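Local coordinates for protein 2-C-methyl-D-erythritol 2,4-cyclodiphosphate synthase (Francisella tularensis subsp. tularensis, PDB 3RE3) that probably converts 4-diphosphocytidyl-2-C-methyl-D-erythritol 2-phosphate into 2-C-methyl-D-erythritol 2,4-cyclodiphosphate with release of CMP, a step of the non-mevalonate route to isoprenoid precursors, at residues A[45-50]-A[81-86]; A[138-141]-A[145-148]. One frame throughout, in Å; residues are numbered along the deposited sequence. Where two conformers were deposited one is given.

Interaction 1 of 2, residues A[45-50]-A[81-86]. With POP (pyrophosphate 2-), chain E.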
loop_
_atom_site.group_PDB
_atom_site.type_symbol
_atom_site.label_atom_id
_atom_site.label_comp_id
_atom_site.label_asym_id
_atom_site.label_seq_id
_atom_site.Cartn_x
_atom_site.Cartn_y
_atom_site.Cartn_z
ATOM N N VAL A 45 11.142 -11.457 3.121
ATOM C CA VAL A 45 10.417 -10.307 2.598
ATOM C C VAL A 45 9.414 -9.730 3.616
ATOM O O VAL A 45 9.238 -8.510 3.701
ATOM C CB VAL A 45 9.762 -10.624 1.219
ATOM C CG1 VAL A 45 8.628 -11.617 1.367
ATOM C CG2 VAL A 45 9.286 -9.371 0.534
ATOM N N LEU A 46 8.767 -10.595 4.392
ATOM C CA LEU A 46 7.761 -10.122 5.341
ATOM C C LEU A 46 8.392 -9.431 6.546
ATOM O O LEU A 46 8.015 -8.323 6.904
ATOM C CB LEU A 46 6.824 -11.249 5.786
ATOM C CG LEU A 46 5.636 -10.756 6.616
ATOM C CD1 LEU A 46 4.540 -11.797 6.773
ATOM C CD2 LEU A 46 6.113 -10.325 7.972
ATOM N N ILE A 47 9.354 -10.089 7.175
ATOM C CA ILE A 47 9.969 -9.496 8.341
ATOM C C ILE A 47 10.628 -8.179 7.935
ATOM O O ILE A 47 10.721 -7.238 8.718
ATOM C CB ILE A 47 10.962 -10.453 9.007
ATOM C CG1 ILE A 47 10.194 -11.604 9.654
ATOM C CG2 ILE A 47 11.816 -9.718 10.037
ATOM C CD1 ILE A 47 11.013 -12.429 10.617
ATOM N N HIS A 48 11.083 -8.120 6.699
ATOM C CA HIS A 48 11.692 -6.904 6.191
ATOM C C HIS A 48 10.670 -5.762 6.104
ATOM O O HIS A 48 10.877 -4.699 6.688
ATOM C CB HIS A 48 12.340 -7.163 4.828
ATOM C CG HIS A 48 13.209 -6.044 4.349
ATOM N ND1 HIS A 48 14.501 -6.239 3.919
ATOM C CD2 HIS A 48 12.963 -4.718 4.218
ATOM C CE1 HIS A 48 15.022 -5.079 3.552
ATOM N NE2 HIS A 48 14.109 -4.143 3.725
ATOM N N ALA A 49 9.564 -5.983 5.402
ATOM C CA ALA A 49 8.549 -4.952 5.299
ATOM C C ALA A 49 8.036 -4.586 6.709
ATOM O O ALA A 49 7.727 -3.429 7.003
ATOM C CB ALA A 49 7.416 -5.422 4.417
ATOM N N LEU A 50 7.971 -5.586 7.583
ATOM C CA LEU A 50 7.483 -5.398 8.945
ATOM C C LEU A 50 8.393 -4.479 9.754
ATOM O O LEU A 50 7.917 -3.558 10.391
ATOM C CB LEU A 50 7.343 -6.744 9.644
ATOM C CG LEU A 50 6.954 -6.702 11.108
ATOM C CD1 LEU A 50 5.625 -6.012 11.259
ATOM C CD2 LEU A 50 6.872 -8.111 11.658
ATOM N N PHE A 81 16.239 -12.252 14.183
ATOM C CA PHE A 81 17.144 -11.451 14.991
ATOM C C PHE A 81 16.816 -9.973 14.856
ATOM O O PHE A 81 16.613 -9.275 15.851
ATOM C CB PHE A 81 18.594 -11.695 14.564
ATOM C CG PHE A 81 19.557 -10.646 15.050
ATOM C CD1 PHE A 81 20.223 -10.806 16.252
ATOM C CD2 PHE A 81 19.800 -9.503 14.301
ATOM C CE1 PHE A 81 21.106 -9.846 16.704
ATOM C CE2 PHE A 81 20.683 -8.538 14.747
ATOM C CZ PHE A 81 21.335 -8.709 15.950
ATOM N N PHE A 82 16.773 -9.505 13.613
ATOM C CA PHE A 82 16.499 -8.105 13.324
ATOM C C PHE A 82 15.180 -7.683 13.941
ATOM O O PHE A 82 15.072 -6.630 14.563
ATOM C CB PHE A 82 16.472 -7.871 11.820
ATOM C CG PHE A 82 17.773 -8.165 11.162
ATOM C CD1 PHE A 82 18.732 -7.179 11.037
ATOM C CD2 PHE A 82 18.059 -9.440 10.694
ATOM C CE1 PHE A 82 19.950 -7.450 10.434
ATOM C CE2 PHE A 82 19.275 -9.717 10.089
ATOM C CZ PHE A 82 20.220 -8.722 9.962
ATOM N N LEU A 83 14.183 -8.534 13.773
ATOM C CA LEU A 83 12.882 -8.298 14.356
ATOM C C LEU A 83 13.005 -8.127 15.874
ATOM O O LEU A 83 12.304 -7.317 16.485
ATOM C CB LEU A 83 11.950 -9.448 14.018
ATOM C CG LEU A 83 10.512 -9.103 14.309
ATOM C CD1 LEU A 83 10.185 -7.781 13.643
ATOM C CD2 LEU A 83 9.612 -10.209 13.810
ATOM N N ALA A 84 13.919 -8.878 16.480
ATOM C CA ALA A 84 14.113 -8.775 17.911
ATOM C C ALA A 84 14.822 -7.469 18.270
ATOM O O ALA A 84 14.569 -6.885 19.321
ATOM C CB ALA A 84 14.863 -9.979 18.441
ATOM N N GLU A 85 15.698 -6.988 17.400
ATOM C CA GLU A 85 16.311 -5.697 17.671
ATOM C C GLU A 85 15.294 -4.579 17.511
ATOM O O GLU A 85 15.277 -3.638 18.291
ATOM C CB GLU A 85 17.537 -5.463 16.793
ATOM C CG GLU A 85 18.851 -5.693 17.525
ATOM C CD GLU A 85 18.875 -7.000 18.304
ATOM O OE1 GLU A 85 19.383 -6.998 19.447
ATOM O OE2 GLU A 85 18.392 -8.029 17.780
ATOM N N ILE A 86 14.434 -4.691 16.506
ATOM C CA ILE A 86 13.363 -3.722 16.320
ATOM C C ILE A 86 12.408 -3.715 17.526
ATOM O O ILE A 86 11.878 -2.669 17.906
ATOM C CB ILE A 86 12.614 -3.945 14.974
ATOM C CG1 ILE A 86 13.332 -3.197 13.856
ATOM C CG2 ILE A 86 11.181 -3.458 15.040
ATOM C CD1 ILE A 86 14.724 -3.720 13.581
HETATM P P1 POP E . 14.680 -6.162 -0.670
HETATM O O1 POP E . 14.654 -5.085 0.390
HETATM O O2 POP E . 13.964 -5.655 -1.902
HETATM O O3 POP E . 16.114 -6.482 -1.017
HETATM O O POP E . 13.948 -7.492 -0.111
HETATM P P2 POP E . 14.725 -8.774 0.504
HETATM O O4 POP E . 13.728 -9.584 1.297
HETATM O O5 POP E . 15.312 -9.626 -0.599
HETATM O O6 POP E . 15.824 -8.326 1.441
#
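Between 45-50 and 81-86 the backbones come nearest at I47 and L83, whose CA atoms lie 6.8 Å apart; 45-50 opens helix 45-57, while 81-86 lies inside helix 79-92. No hydrogen bond joins the segments, and the contact is made by aliphatic groups alone. L83 reaches across with CG anti to its backbone N (chi1 -166°), which carries both its methyls to the other helix. Its CD1 lies 3.9 Å from CD2 of L50, while CG2 of I47 meets L83 closer to the backbone, 4.0 Å from its CB. Both partners meet L83 at about a right angle, so the branched chains cross rather than run alongside one another. Such residues suit a buried seam, where methyl groups fill space and ask for no polar partner; L122 of helix 115-126 touches both I47 and L83. H48 points away from this seam, and O1 of a pyrophosphate lies over one face of its ring, 3.2 Å from CE1. On the sheet side, A49 is small enough to lie against T154 and V156 of strand 151-161. This is the layered helix packing of an alpha-beta half sandwich, in which helix 45-57 lies between the sheet and helix 79-92.

Interaction 2 of 2, residues A[138-141]-A[145-148]; sequences TTTE and FIGR. With POP (pyrophosphate 2-), chain B.
The hydroxyl OG1 of T140 is hydrogen-bonded to the carbonyl O of L143, in the turn that joins the two segments. Across the contact it also sits beside the backbone of G147, 3.0 Å from its N, but at an angle poor for a hydrogen bond. The chi1 of T140 (49°) sets OG1 between its own N and carbonyl carbon and leaves the methyl CG2 opposite the carbonyl carbon, 3.9 Å from CB of I146. The two side chains cross at about a right angle, and I105 of strand 96-105 touches both. A threonine suits this place because one branch holds the turn while the other joins the apolar packing. G147, without a side chain, brings its CA within 3.3 Å of OG1 of T140.

The preceding threonine has another task: OG1 of T139 accepts a bond from N of E141 at 3.1 Å, with an angle of 146° at the hydrogen. This ST turn bends the chain as it leaves strand 133-138. E141 follows with a left-handed backbone and an extended side chain, whose OE2 comes 2.6 Å from O3 of a pyrophosphate. OE1 accepts a bond from the backbone N of K16 of the second subunit, which ties the carboxylate to the neighbouring chain. R148 is paired with E150 and packs on R148 of both other subunits, so the short helix 144-147 ends where the three chains meet. The arrangement is a strand-turn-helix connection at a subunit boundary, consistent with the diphosphate-binding sites that trimeric enzymes of the YgbB family form between neighbouring chains.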
loop_
_atom_site.group_PDB
_atom_site.type_symbol
_atom_site.label_atom_id
_atom_site.label_comp_id
_atom_site.label_asym_id
_atom_site.label_seq_id
_atom_site.Cartn_x
_atom_site.Cartn_y
_atom_site.Cartn_z
ATOM N N THR A 138 -2.488 -12.677 -1.193
ATOM C CA THR A 138 -3.257 -12.580 -2.436
ATOM C C THR A 138 -2.353 -12.778 -3.670
ATOM O O THR A 138 -1.138 -12.920 -3.552
ATOM C CB THR A 138 -4.040 -11.234 -2.528
ATOM O OG1 THR A 138 -5.045 -11.300 -3.555
ATOM C CG2 THR A 138 -3.104 -10.057 -2.785
ATOM N N THR A 139 -2.949 -12.774 -4.855
ATOM C CA THR A 139 -2.204 -12.942 -6.096
ATOM C C THR A 139 -2.463 -11.769 -7.007
ATOM O O THR A 139 -3.359 -10.959 -6.757
ATOM C CB THR A 139 -2.571 -14.220 -6.882
ATOM O OG1 THR A 139 -3.869 -14.075 -7.469
ATOM C CG2 THR A 139 -2.513 -15.450 -5.998
ATOM N N THR A 140 -1.641 -11.658 -8.039
ATOM C CA THR A 140 -1.858 -10.670 -9.076
ATOM C C THR A 140 -2.662 -11.264 -10.220
ATOM O O THR A 140 -2.818 -10.646 -11.260
ATOM C CB THR A 140 -0.549 -10.136 -9.585
ATOM O OG1 THR A 140 0.307 -11.244 -9.886
ATOM C CG2 THR A 140 0.093 -9.290 -8.499
ATOM N N GLU A 141 -3.135 -12.487 -10.038
ATOM C CA GLU A 141 -3.897 -13.179 -11.079
ATOM C C GLU A 141 -3.068 -13.360 -12.345
ATOM O O GLU A 141 -3.537 -13.109 -13.451
ATOM C CB GLU A 141 -5.209 -12.446 -11.378
ATOM C CG GLU A 141 -6.170 -12.454 -10.206
ATOM C CD GLU A 141 -7.635 -12.333 -10.610
ATOM O OE1 GLU A 141 -7.939 -11.737 -11.671
ATOM O OE2 GLU A 141 -8.491 -12.839 -9.850
ATOM N N PHE A 145 5.210 -8.792 -12.846
ATOM C CA PHE A 145 6.343 -9.620 -12.477
ATOM C C PHE A 145 5.973 -10.697 -11.461
ATOM O O PHE A 145 6.562 -11.776 -11.456
ATOM C CB PHE A 145 7.562 -8.774 -12.058
ATOM C CG PHE A 145 7.438 -8.099 -10.709
ATOM C CD1 PHE A 145 7.786 -8.773 -9.544
ATOM C CD2 PHE A 145 7.020 -6.780 -10.603
ATOM C CE1 PHE A 145 7.688 -8.156 -8.301
ATOM C CE2 PHE A 145 6.924 -6.149 -9.356
ATOM C CZ PHE A 145 7.263 -6.843 -8.212
ATOM N N ILE A 146 4.974 -10.419 -10.625
ATOM C CA ILE A 146 4.536 -11.384 -9.627
ATOM C C ILE A 146 3.709 -12.492 -10.270
ATOM O O ILE A 146 3.841 -13.656 -9.924
ATOM C CB ILE A 146 3.785 -10.688 -8.469
ATOM C CG1 ILE A 146 4.740 -9.719 -7.779
ATOM C CG2 ILE A 146 3.221 -11.698 -7.465
ATOM C CD1 ILE A 146 4.160 -9.039 -6.600
ATOM N N GLY A 147 2.862 -12.117 -11.216
ATOM C CA GLY A 147 2.092 -13.076 -11.993
ATOM C C GLY A 147 2.952 -14.034 -12.801
ATOM O O GLY A 147 2.603 -15.197 -12.976
ATOM N N ARG A 148 4.092 -13.548 -13.274
ATOM C CA ARG A 148 5.031 -14.369 -14.035
ATOM C C ARG A 148 5.952 -15.124 -13.098
ATOM O O ARG A 148 6.902 -15.756 -13.538
ATOM C CB ARG A 148 5.866 -13.507 -14.973
ATOM C CG ARG A 148 5.054 -12.753 -16.007
ATOM C CD ARG A 148 5.929 -11.979 -16.994
ATOM N NE ARG A 148 6.741 -10.926 -16.385
ATOM C CZ ARG A 148 6.369 -9.652 -16.328
ATOM N NH1 ARG A 148 7.153 -8.739 -15.771
ATOM N NH2 ARG A 148 5.200 -9.293 -16.836
HETATM P P1 POP B . -8.745 -11.522 -6.686
HETATM O O1 POP B . -8.781 -11.694 -5.184
HETATM O O2 POP B . -7.320 -11.243 -7.113
HETATM O O3 POP B . -9.227 -12.792 -7.343
HETATM O O POP B . -9.703 -10.291 -7.115
HETATM P P2 POP B . -11.216 -10.461 -7.670
HETATM O O4 POP B . -11.911 -9.127 -7.537
HETATM O O5 POP B . -11.211 -10.892 -9.120
HETATM O O6 POP B . -11.972 -11.474 -6.840
#

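Interaction 1 lies in the core, about 6 Å from the centre of the chain, whereas interaction 2 lies about 18 Å out; their centres are 24 Å apart and they do not touch. They share no helix or strand. Segments 45-50 and 81-86 join two helices stacked over the sheet, without touching another chain of the trimer. Segments 138-141 and 145-148, only a short turn apart in sequence, continue the sheet edge into the trimer interface. The chemistry follows: aliphatic chains alone in the first, a methyl contact in the second, with hydroxyl bonds that brace the turn rather than join the segments. A pyrophosphate adjoins each contact, but the two are different molecules.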